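Local coordinates for putative oxidoreductase (Yersinia pestis, PDB 3KUX), which is a putative oxidoreductase that probably uses a nicotinamide adenine dinucleotide cofactor bound to its Rossmann fold, its substrate being unknown, at residues A[21-33]-A[300-312]. Numbering follows the deposited sequence.
Sequences TFHAPLIMGTPGL and GNYPAYYAGIRDA
His23 ND1 and Tyr306 OH hydrogen-bond across the contact at 2.8 Å, and either could be the donor. The hydroxyl lies at the edge of the imidazole, near its plane, while NE2 of the same ring bonds Asp97, so the histidine is held at both nitrogens. The bond joins helix 17-28, which follows the first strand of the NAD-binding Rossmann fold, to helix 303-313, in the C-terminal alpha/beta part of the chain; segments 21-28 and 303-312 cross at -62° with axes 9.3 Å apart. Tyr306 has more of its surface buried by the other segment than any other residue of the contact. Ile27 CG1 sits over one face of its phenol, a CH-pi contact that is somewhat doubtful because CG1 is also modelled too close to His23 O; Tyr305 CD2 lies over the opposite face. Leu33 CD1 comes up to CD1 of the phenol, and Leu26 CB to CD2. Leu26 spreads its two methyls over Tyr302 and Pro303: CD1 meets Tyr302 CB, and CD2 lies 4.0 Å from Pro303 CG. Thr30, just past the first helix, turns OG1 back to Leu26 O (2.7 Å), which leaves CG2, anti to the backbone N, against the backbone of Ala307. Arg310 CD packs against Gly32 CA (3.9 Å), in the type II turn from Thr30 to Leu33. A bend at chi3 (67°) brings the guanidinium of Arg310 round to two partners near its plane: NE forms a salt bridge with Asp311 OD1, and NH1 donates to Pro31 O at 2.8 Å, with an N-H...O angle of 164°.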
# COMPACT_ATOMS: atom_id res chain seq x y z
N THR A 21 -9.53 -8.10 6.98
CA THR A 21 -8.49 -7.46 7.77
C THR A 21 -8.46 -5.94 7.62
O THR A 21 -8.33 -5.22 8.61
CB THR A 21 -7.10 -8.04 7.43
OG1 THR A 21 -7.12 -9.46 7.64
CG2 THR A 21 -6.04 -7.42 8.31
N PHE A 22 -8.60 -5.44 6.40
CA PHE A 22 -8.46 -4.01 6.16
C PHE A 22 -9.77 -3.33 5.81
O PHE A 22 -10.28 -2.51 6.57
CB PHE A 22 -7.45 -3.76 5.03
CG PHE A 22 -6.06 -4.22 5.34
CD1 PHE A 22 -5.23 -3.46 6.16
CD2 PHE A 22 -5.57 -5.41 4.82
CE1 PHE A 22 -3.94 -3.88 6.44
CE2 PHE A 22 -4.28 -5.83 5.10
CZ PHE A 22 -3.47 -5.07 5.92
N HIS A 23 -10.31 -3.68 4.66
CA HIS A 23 -11.42 -2.92 4.08
C HIS A 23 -12.67 -2.82 4.95
O HIS A 23 -13.19 -1.73 5.18
CB HIS A 23 -11.72 -3.43 2.68
CG HIS A 23 -10.50 -3.45 1.81
ND1 HIS A 23 -9.87 -2.30 1.39
CD2 HIS A 23 -9.77 -4.48 1.32
CE1 HIS A 23 -8.82 -2.62 0.66
NE2 HIS A 23 -8.73 -3.93 0.60
N ALA A 24 -13.15 -3.95 5.46
CA ALA A 24 -14.33 -3.92 6.32
C ALA A 24 -14.08 -3.05 7.55
O ALA A 24 -14.72 -2.01 7.72
CB ALA A 24 -14.76 -5.33 6.73
N PRO A 25 -13.13 -3.46 8.40
CA PRO A 25 -12.86 -2.74 9.64
C PRO A 25 -12.61 -1.26 9.42
O PRO A 25 -13.05 -0.44 10.23
CB PRO A 25 -11.58 -3.41 10.15
CG PRO A 25 -11.60 -4.77 9.55
CD PRO A 25 -12.22 -4.60 8.21
N LEU A 26 -11.93 -0.91 8.33
CA LEU A 26 -11.54 0.48 8.08
C LEU A 26 -12.67 1.34 7.52
O LEU A 26 -12.80 2.51 7.89
CB LEU A 26 -10.32 0.54 7.15
CG LEU A 26 -8.96 0.28 7.81
CD1 LEU A 26 -7.87 0.16 6.77
CD2 LEU A 26 -8.63 1.37 8.82
N ILE A 27 -13.47 0.77 6.62
CA ILE A 27 -14.66 1.45 6.12
C ILE A 27 -15.66 1.61 7.26
O ILE A 27 -16.26 2.67 7.43
CB ILE A 27 -15.37 0.66 5.01
CG1 ILE A 27 -14.42 0.37 3.85
CG2 ILE A 27 -16.58 1.42 4.52
CD1 ILE A 27 -15.09 -0.38 2.71
N MSE A 28 -15.83 0.55 8.02
CA MSE A 28 -16.72 0.56 9.17
C MSE A 28 -16.35 1.69 10.12
O MSE A 28 -17.23 2.37 10.66
CB MSE A 28 -16.64 -0.78 9.90
CG MSE A 28 -17.92 -1.16 10.62
SE MSE A 28 -19.42 -1.45 9.39
CE MSE A 28 -19.87 0.41 8.99
N GLY A 29 -15.06 1.90 10.33
CA GLY A 29 -14.58 2.85 11.32
C GLY A 29 -14.51 4.28 10.81
O GLY A 29 -14.09 5.19 11.53
N THR A 30 -14.92 4.47 9.56
CA THR A 30 -14.84 5.77 8.92
C THR A 30 -16.21 6.46 8.84
O THR A 30 -17.11 5.99 8.14
CB THR A 30 -14.23 5.64 7.51
OG1 THR A 30 -12.88 5.18 7.61
CG2 THR A 30 -14.26 6.98 6.78
N PRO A 31 -16.37 7.58 9.57
CA PRO A 31 -17.61 8.34 9.52
C PRO A 31 -17.84 8.85 8.10
O PRO A 31 -16.89 9.22 7.42
CB PRO A 31 -17.35 9.52 10.46
CG PRO A 31 -16.20 9.12 11.30
CD PRO A 31 -15.37 8.21 10.44
N GLY A 32 -19.09 8.84 7.66
CA GLY A 32 -19.42 9.24 6.30
C GLY A 32 -19.50 8.05 5.37
O GLY A 32 -20.13 8.12 4.32
N LEU A 33 -18.85 6.94 5.75
CA LEU A 33 -18.92 5.72 4.95
C LEU A 33 -19.79 4.66 5.62
O LEU A 33 -19.71 4.44 6.84
CB LEU A 33 -17.52 5.16 4.70
CG LEU A 33 -16.54 6.00 3.87
CD1 LEU A 33 -15.23 5.24 3.67
CD2 LEU A 33 -17.15 6.36 2.52
N GLY A 300 0.66 5.15 13.21
CA GLY A 300 0.15 4.71 11.91
C GLY A 300 -1.27 5.20 11.78
O GLY A 300 -1.95 5.42 12.79
N ASN A 301 -1.74 5.39 10.55
CA ASN A 301 -3.05 6.00 10.36
C ASN A 301 -3.73 5.56 9.08
O ASN A 301 -4.00 6.38 8.19
CB ASN A 301 -2.91 7.53 10.39
CG ASN A 301 -4.24 8.24 10.46
OD1 ASN A 301 -5.24 7.68 10.91
ND2 ASN A 301 -4.25 9.50 10.03
N TYR A 302 -4.02 4.27 8.98
CA TYR A 302 -4.62 3.75 7.77
C TYR A 302 -5.96 4.41 7.47
O TYR A 302 -6.28 4.67 6.31
CB TYR A 302 -4.75 2.22 7.82
CG TYR A 302 -3.44 1.47 7.67
CD1 TYR A 302 -2.36 2.04 7.03
CD2 TYR A 302 -3.31 0.17 8.15
CE1 TYR A 302 -1.17 1.35 6.88
CE2 TYR A 302 -2.12 -0.53 8.00
CZ TYR A 302 -1.06 0.07 7.37
OH TYR A 302 0.13 -0.62 7.22
N PRO A 303 -6.74 4.71 8.52
CA PRO A 303 -8.06 5.34 8.34
C PRO A 303 -8.00 6.61 7.50
O PRO A 303 -8.98 6.97 6.86
CB PRO A 303 -8.50 5.68 9.77
CG PRO A 303 -7.72 4.76 10.64
CD PRO A 303 -6.40 4.55 9.95
N ALA A 304 -6.85 7.28 7.49
CA ALA A 304 -6.71 8.49 6.69
C ALA A 304 -7.06 8.24 5.22
O ALA A 304 -7.53 9.14 4.52
CB ALA A 304 -5.30 9.07 6.81
N TYR A 305 -6.84 7.01 4.75
CA TYR A 305 -7.10 6.66 3.35
C TYR A 305 -8.58 6.77 3.01
O TYR A 305 -8.96 7.50 2.10
CB TYR A 305 -6.62 5.25 3.02
CG TYR A 305 -6.94 4.83 1.61
CD1 TYR A 305 -6.17 5.27 0.54
CD2 TYR A 305 -8.03 4.00 1.33
CE1 TYR A 305 -6.45 4.89 -0.76
CE2 TYR A 305 -8.33 3.63 0.03
CZ TYR A 305 -7.54 4.07 -1.01
OH TYR A 305 -7.82 3.71 -2.32
N TYR A 306 -9.41 6.03 3.74
CA TYR A 306 -10.84 6.03 3.48
C TYR A 306 -11.50 7.38 3.79
O TYR A 306 -12.40 7.81 3.08
CB TYR A 306 -11.53 4.87 4.20
CG TYR A 306 -11.46 3.60 3.38
CD1 TYR A 306 -12.30 3.42 2.29
CD2 TYR A 306 -10.53 2.62 3.66
CE1 TYR A 306 -12.24 2.28 1.52
CE2 TYR A 306 -10.45 1.47 2.89
CZ TYR A 306 -11.31 1.30 1.83
OH TYR A 306 -11.25 0.16 1.05
N ALA A 307 -11.04 8.05 4.84
CA ALA A 307 -11.52 9.38 5.12
C ALA A 307 -11.17 10.26 3.92
O ALA A 307 -11.91 11.18 3.58
CB ALA A 307 -10.90 9.92 6.39
N GLY A 308 -10.04 9.96 3.29
CA GLY A 308 -9.61 10.69 2.10
C GLY A 308 -10.48 10.33 0.91
O GLY A 308 -10.81 11.19 0.09
N ILE A 309 -10.82 9.06 0.79
CA ILE A 309 -11.70 8.61 -0.28
C ILE A 309 -13.05 9.29 -0.13
O ILE A 309 -13.55 9.93 -1.05
CB ILE A 309 -11.91 7.09 -0.23
CG1 ILE A 309 -10.58 6.35 -0.48
CG2 ILE A 309 -12.96 6.68 -1.25
CD1 ILE A 309 -10.11 6.36 -1.92
N ARG A 310 -13.63 9.16 1.06
CA ARG A 310 -14.85 9.86 1.40
C ARG A 310 -14.81 11.29 0.87
O ARG A 310 -15.62 11.68 0.03
CB ARG A 310 -15.04 9.87 2.91
CG ARG A 310 -16.25 10.65 3.39
CD ARG A 310 -16.17 10.91 4.87
NE ARG A 310 -15.06 11.81 5.18
CZ ARG A 310 -14.42 11.84 6.35
NH1 ARG A 310 -14.75 11.00 7.32
NH2 ARG A 310 -13.43 12.70 6.52
N ASP A 311 -13.85 12.07 1.37
CA ASP A 311 -13.78 13.49 1.05
C ASP A 311 -13.59 13.77 -0.44
O ASP A 311 -14.04 14.80 -0.94
CB ASP A 311 -12.69 14.16 1.88
CG ASP A 311 -13.04 14.20 3.36
OD1 ASP A 311 -14.20 13.93 3.70
OD2 ASP A 311 -12.15 14.51 4.18
N ALA A 312 -12.92 12.86 -1.14
CA ALA A 312 -12.72 13.01 -2.58
C ALA A 312 -14.02 12.81 -3.35
O ALA A 312 -14.33 13.55 -4.28
CB ALA A 312 -11.66 12.05 -3.07